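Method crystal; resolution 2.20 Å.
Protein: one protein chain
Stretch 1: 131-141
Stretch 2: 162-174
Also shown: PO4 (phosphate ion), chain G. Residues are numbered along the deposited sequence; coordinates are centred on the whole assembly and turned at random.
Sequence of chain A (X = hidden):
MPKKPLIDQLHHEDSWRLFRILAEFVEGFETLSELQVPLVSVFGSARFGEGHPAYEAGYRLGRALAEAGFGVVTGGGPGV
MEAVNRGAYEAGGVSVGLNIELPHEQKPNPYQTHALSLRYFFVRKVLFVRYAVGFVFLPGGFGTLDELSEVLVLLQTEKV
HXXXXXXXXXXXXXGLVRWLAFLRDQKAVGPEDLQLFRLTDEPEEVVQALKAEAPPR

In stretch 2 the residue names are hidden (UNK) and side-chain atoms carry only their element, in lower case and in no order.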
# COMPACT_ATOMS: atom_id res chain seq x y z
N TYR A 131 -10.34 -3.97 -20.93
CA TYR A 131 -11.74 -4.31 -21.11
C TYR A 131 -12.25 -4.28 -22.55
O TYR A 131 -13.45 -4.21 -22.76
CB TYR A 131 -12.60 -3.36 -20.26
CG TYR A 131 -12.22 -3.33 -18.79
CD1 TYR A 131 -11.22 -2.48 -18.32
CD2 TYR A 131 -12.82 -4.21 -17.89
CE1 TYR A 131 -10.82 -2.51 -16.98
CE2 TYR A 131 -12.43 -4.25 -16.55
CZ TYR A 131 -11.42 -3.40 -16.11
OH TYR A 131 -11.00 -3.48 -14.80
N ALA A 132 -11.36 -4.35 -23.53
CA ALA A 132 -11.81 -4.28 -24.92
C ALA A 132 -12.13 -5.61 -25.59
O ALA A 132 -11.52 -6.64 -25.30
CB ALA A 132 -10.77 -3.54 -25.75
N VAL A 133 -13.09 -5.57 -26.51
CA VAL A 133 -13.51 -6.72 -27.28
C VAL A 133 -13.12 -6.45 -28.73
O VAL A 133 -13.42 -7.24 -29.63
CB VAL A 133 -15.05 -6.95 -27.21
CG1 VAL A 133 -15.47 -7.29 -25.79
CG2 VAL A 133 -15.78 -5.70 -27.68
N GLY A 134 -12.45 -5.32 -28.94
CA GLY A 134 -12.03 -4.93 -30.29
C GLY A 134 -11.34 -3.57 -30.34
O GLY A 134 -11.44 -2.79 -29.39
N PHE A 135 -10.65 -3.28 -31.44
CA PHE A 135 -9.95 -2.01 -31.64
C PHE A 135 -10.14 -1.52 -33.07
O PHE A 135 -9.94 -2.28 -34.03
CB PHE A 135 -8.44 -2.17 -31.40
CG PHE A 135 -8.10 -2.76 -30.08
CD1 PHE A 135 -8.08 -4.15 -29.91
CD2 PHE A 135 -7.85 -1.94 -28.98
CE1 PHE A 135 -7.82 -4.71 -28.66
CE2 PHE A 135 -7.60 -2.49 -27.72
CZ PHE A 135 -7.58 -3.87 -27.56
N VAL A 136 -10.52 -0.26 -33.22
CA VAL A 136 -10.71 0.35 -34.53
C VAL A 136 -9.79 1.57 -34.67
O VAL A 136 -9.84 2.51 -33.87
CB VAL A 136 -12.17 0.81 -34.74
CG1 VAL A 136 -12.40 1.17 -36.21
CG2 VAL A 136 -13.15 -0.31 -34.31
N PHE A 137 -8.94 1.56 -35.68
CA PHE A 137 -8.04 2.68 -35.90
C PHE A 137 -8.42 3.51 -37.14
O PHE A 137 -8.36 3.02 -38.27
CB PHE A 137 -6.60 2.17 -35.99
CG PHE A 137 -6.13 1.52 -34.72
CD1 PHE A 137 -6.43 0.19 -34.45
CD2 PHE A 137 -5.50 2.27 -33.73
CE1 PHE A 137 -6.11 -0.39 -33.21
CE2 PHE A 137 -5.17 1.70 -32.48
CZ PHE A 137 -5.49 0.36 -32.23
N LEU A 138 -8.85 4.75 -36.91
CA LEU A 138 -9.22 5.64 -38.01
C LEU A 138 -8.02 6.52 -38.33
O LEU A 138 -7.06 6.57 -37.56
CB LEU A 138 -10.43 6.50 -37.60
CG LEU A 138 -11.77 5.77 -37.47
CD1 LEU A 138 -12.52 6.22 -36.21
CD2 LEU A 138 -12.60 6.03 -38.71
N PRO A 139 -8.01 7.19 -39.51
CA PRO A 139 -6.85 8.04 -39.78
C PRO A 139 -6.53 8.88 -38.55
O PRO A 139 -7.44 9.42 -37.90
CB PRO A 139 -7.32 8.88 -40.96
CG PRO A 139 -8.12 7.89 -41.76
CD PRO A 139 -8.90 7.10 -40.69
N GLY A 140 -5.24 8.94 -38.23
CA GLY A 140 -4.75 9.69 -37.08
C GLY A 140 -3.27 9.99 -37.28
O GLY A 140 -2.73 9.81 -38.39
N GLY A 141 -2.61 10.44 -36.22
CA GLY A 141 -1.19 10.78 -36.29
C GLY A 141 -0.35 9.97 -35.31
O GLY A 141 -0.52 8.76 -35.22
N UNK A 162 -6.65 -12.35 -28.69
CA UNK A 162 -6.62 -11.87 -30.07
C UNK A 162 -7.94 -11.26 -30.56
O UNK A 162 -8.53 -11.73 -31.54
c UNK A 162 -6.20 -13.01 -31.00
c UNK A 162 -2.11 -14.61 -32.09
c UNK A 162 -3.79 -12.78 -31.86
n UNK A 162 -1.10 -13.76 -32.09
c UNK A 162 -5.29 -12.58 -32.16
n UNK A 162 -1.86 -15.90 -32.20
n UNK A 162 -3.37 -14.18 -31.98
N UNK A 163 -8.41 -10.20 -29.91
CA UNK A 163 -9.64 -9.56 -30.34
C UNK A 163 -9.45 -8.91 -31.70
O UNK A 163 -8.32 -8.68 -32.12
c UNK A 163 -10.44 -9.11 -27.98
c UNK A 163 -9.82 -9.66 -25.69
c UNK A 163 -9.50 -9.12 -26.95
c UNK A 163 -11.08 -10.20 -25.47
c UNK A 163 -10.10 -8.52 -29.32
c UNK A 163 -11.70 -9.65 -27.74
c UNK A 163 -12.03 -10.19 -26.50
N UNK A 164 -10.54 -8.60 -32.41
CA UNK A 164 -10.41 -7.98 -33.74
C UNK A 164 -9.72 -6.61 -33.75
O UNK A 164 -9.93 -5.78 -32.87
c UNK A 164 -11.85 -7.88 -34.22
c UNK A 164 -12.61 -8.86 -33.39
c UNK A 164 -11.95 -8.78 -32.05
N UNK A 165 -8.88 -6.39 -34.76
CA UNK A 165 -8.21 -5.10 -34.94
C UNK A 165 -8.52 -4.63 -36.37
O UNK A 165 -8.28 -5.35 -37.34
c UNK A 165 -6.69 -5.19 -34.78
c UNK A 165 -6.32 -5.52 -33.34
c UNK A 165 -6.06 -3.86 -35.19
N UNK A 166 -9.08 -3.44 -36.49
CA UNK A 166 -9.40 -2.90 -37.81
C UNK A 166 -8.75 -1.55 -38.07
O UNK A 166 -8.55 -0.76 -37.16
c UNK A 166 -13.09 -6.41 -37.88
c UNK A 166 -10.92 -2.74 -37.95
c UNK A 166 -11.67 -4.03 -37.92
c UNK A 166 -11.97 -4.69 -39.11
c UNK A 166 -12.79 -5.76 -36.70
c UNK A 166 -12.09 -4.58 -36.72
c UNK A 166 -12.68 -5.88 -39.09
N UNK A 167 -8.41 -1.30 -39.33
CA UNK A 167 -7.84 -0.02 -39.74
C UNK A 167 -8.81 0.49 -40.78
O UNK A 167 -8.98 -0.12 -41.83
c UNK A 167 -4.07 -0.66 -40.34
c UNK A 167 -5.33 -0.71 -38.19
c UNK A 167 -5.38 -1.01 -39.70
c UNK A 167 -6.47 -0.19 -40.39
N UNK A 168 -9.46 1.61 -40.49
CA UNK A 168 -10.39 2.19 -41.43
C UNK A 168 -9.73 3.18 -42.36
O UNK A 168 -8.95 4.03 -41.92
c UNK A 168 -13.74 2.66 -39.48
c UNK A 168 -12.72 1.93 -40.35
c UNK A 168 -13.35 1.46 -41.66
c UNK A 168 -11.55 2.86 -40.69
N UNK A 169 -10.07 3.05 -43.64
CA UNK A 169 -9.57 3.90 -44.72
C UNK A 169 -8.25 3.36 -45.29
O UNK A 169 -7.17 3.79 -44.91
o UNK A 169 -9.50 7.44 -45.38
o UNK A 169 -8.32 5.82 -46.34
c UNK A 169 -9.38 5.34 -44.26
c UNK A 169 -9.05 6.27 -45.40
N UNK A 170 -8.39 2.42 -46.23
CA UNK A 170 -7.26 1.75 -46.89
C UNK A 170 -6.15 2.64 -47.42
O UNK A 170 -4.98 2.40 -47.13
n UNK A 170 -8.77 -2.48 -48.54
n UNK A 170 -10.94 -2.89 -47.85
c UNK A 170 -9.03 -1.08 -48.87
c UNK A 170 -9.69 -3.31 -48.06
c UNK A 170 -8.77 -0.18 -47.67
n UNK A 170 -9.35 -4.56 -47.77
c UNK A 170 -7.78 0.90 -48.05
N UNK A 171 -6.52 3.63 -48.23
CA UNK A 171 -5.54 4.52 -48.82
C UNK A 171 -4.72 5.29 -47.80
O UNK A 171 -3.58 5.68 -48.07
N UNK A 172 -5.29 5.51 -46.63
CA UNK A 172 -4.59 6.26 -45.59
C UNK A 172 -3.48 5.43 -44.94
O UNK A 172 -2.38 5.93 -44.69
c UNK A 172 -5.13 9.10 -43.84
c UNK A 172 -5.01 7.74 -43.58
c UNK A 172 -5.58 6.72 -44.52
o UNK A 172 -3.46 10.56 -40.93
c UNK A 172 -4.33 7.35 -42.42
c UNK A 172 -4.61 10.05 -42.96
c UNK A 172 -3.94 9.63 -41.82
c UNK A 172 -3.80 8.28 -41.55
N UNK A 173 -3.76 4.16 -44.67
CA UNK A 173 -2.80 3.27 -44.03
C UNK A 173 -1.82 2.58 -44.97
O UNK A 173 -0.84 1.97 -44.53
c UNK A 173 -3.56 2.20 -43.25
c UNK A 173 -2.63 3.57 -38.93
n UNK A 173 -6.13 3.66 -41.08
c UNK A 173 -4.98 4.20 -38.91
c UNK A 173 -5.07 3.71 -40.22
c UNK A 173 -4.40 2.77 -42.19
c UNK A 173 -5.72 3.10 -42.26
c UNK A 173 -3.76 4.12 -38.29
c UNK A 173 -3.95 3.16 -40.89
c UNK A 173 -2.72 3.09 -40.22
N UNK A 174 -2.10 2.67 -46.27
CA UNK A 174 -1.30 2.04 -47.31
C UNK A 174 0.19 2.10 -47.06
O UNK A 174 0.85 1.07 -47.07
c UNK A 174 -1.63 2.65 -48.67
o UNK A 174 -2.71 0.10 -49.19
c UNK A 174 -1.16 1.81 -49.84
c UNK A 174 -1.60 0.35 -49.71
o UNK A 174 -0.83 -0.54 -50.14
P PO4 G . -3.21 11.69 -32.79
O1 PO4 G . -3.34 10.51 -33.69
O2 PO4 G . -4.01 12.82 -33.33
O3 PO4 G . -1.78 12.09 -32.71
O4 PO4 G . -3.71 11.34 -31.43

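Position 162 carries three carbons, a nitrogen, then a carbon bearing two more nitrogens: a guanidinium, hence Arg162. Its CA-to-CB bond points away from stretch 1, and the closest side-chain approach is CB to Phe135 CE1, 8.8 Å.

Position 163 has one carbon and a six-carbon ring without a heteroatom, which is Phe163. One face of the ring lies against the backbone of Ala132 and Val133, with CE1 3.5 Å from Ala132 O.

At 164 three carbons close onto the backbone nitrogen, so this is Pro164. Without an amide hydrogen it cannot donate, but its O accepts from Phe135 N (3.0 Å), opening the strand ladder.

Position 165 shows one carbon carrying two others. This is Val165, whose CG1 lies 4.0 Å from Phe137 CE1 and CG2 4.1 Å from Phe135 CD1.

Position 166 again has one carbon and a six-carbon ring: Phe166. Its side chain leaves the sheet on the face of Val136, while its backbone bonds twice, N to Phe135 O (2.9 Å, 165°) and O to Phe137 N (2.8 Å, 166°).

Four carbons forked at the second identify 167 as Leu167; its CD2 is 3.8 Å from Phe137 CB. The same pattern at 168 gives Leu168, whose CD1 packs 3.6 Å from Leu138 CD2 and 3.8 Å from Val136 CG1. Its N donates to Phe137 O (2.9 Å).

Two carbons, the second bearing two oxygens, make 169 Asp169, with CB 3.8 Å from Pro139 CG.

Position 170 repeats the guanidinium pattern: Arg170, exposed and without contact. Position 171 has no side-chain atoms and is Gly171, also without contact.

Position 172 has one carbon and a six-carbon ring bearing an oxygen, therefore Tyr172. Pro139 CB sits 3.3 Å from the ring centroid and 3° off its normal, a CH-pi contact; OH donates to Gly140 O (2.7 Å). The backbone N, in turn, donates to Asp169 OD1 (3.1 Å), capping the helix.

Fused five- and six-membered rings with one nitrogen establish 173 as Trp173. CZ2 approaches Leu138 O to 3.4 Å, and NE1 donates to Leu168 O (3.0 Å).

Position 174 has three carbons, the last carrying two oxygens, and lies beyond reach of stretch 1: Glu174.

The contact therefore has two parts. Strands 134-137 and 165-168 run parallel, 16° apart, joined by four backbone hydrogen bonds; Phe135, Phe137, Val165 and Leu167 share one face, Val136 and Phe166 the other. Beyond the strands, the capped helix start presents Tyr172 and Trp173 to the Leu138-Gly140 segment, extending the contact past the sheet.

Stretch 2, residues 162-174: RFPVFLLDRGYWE
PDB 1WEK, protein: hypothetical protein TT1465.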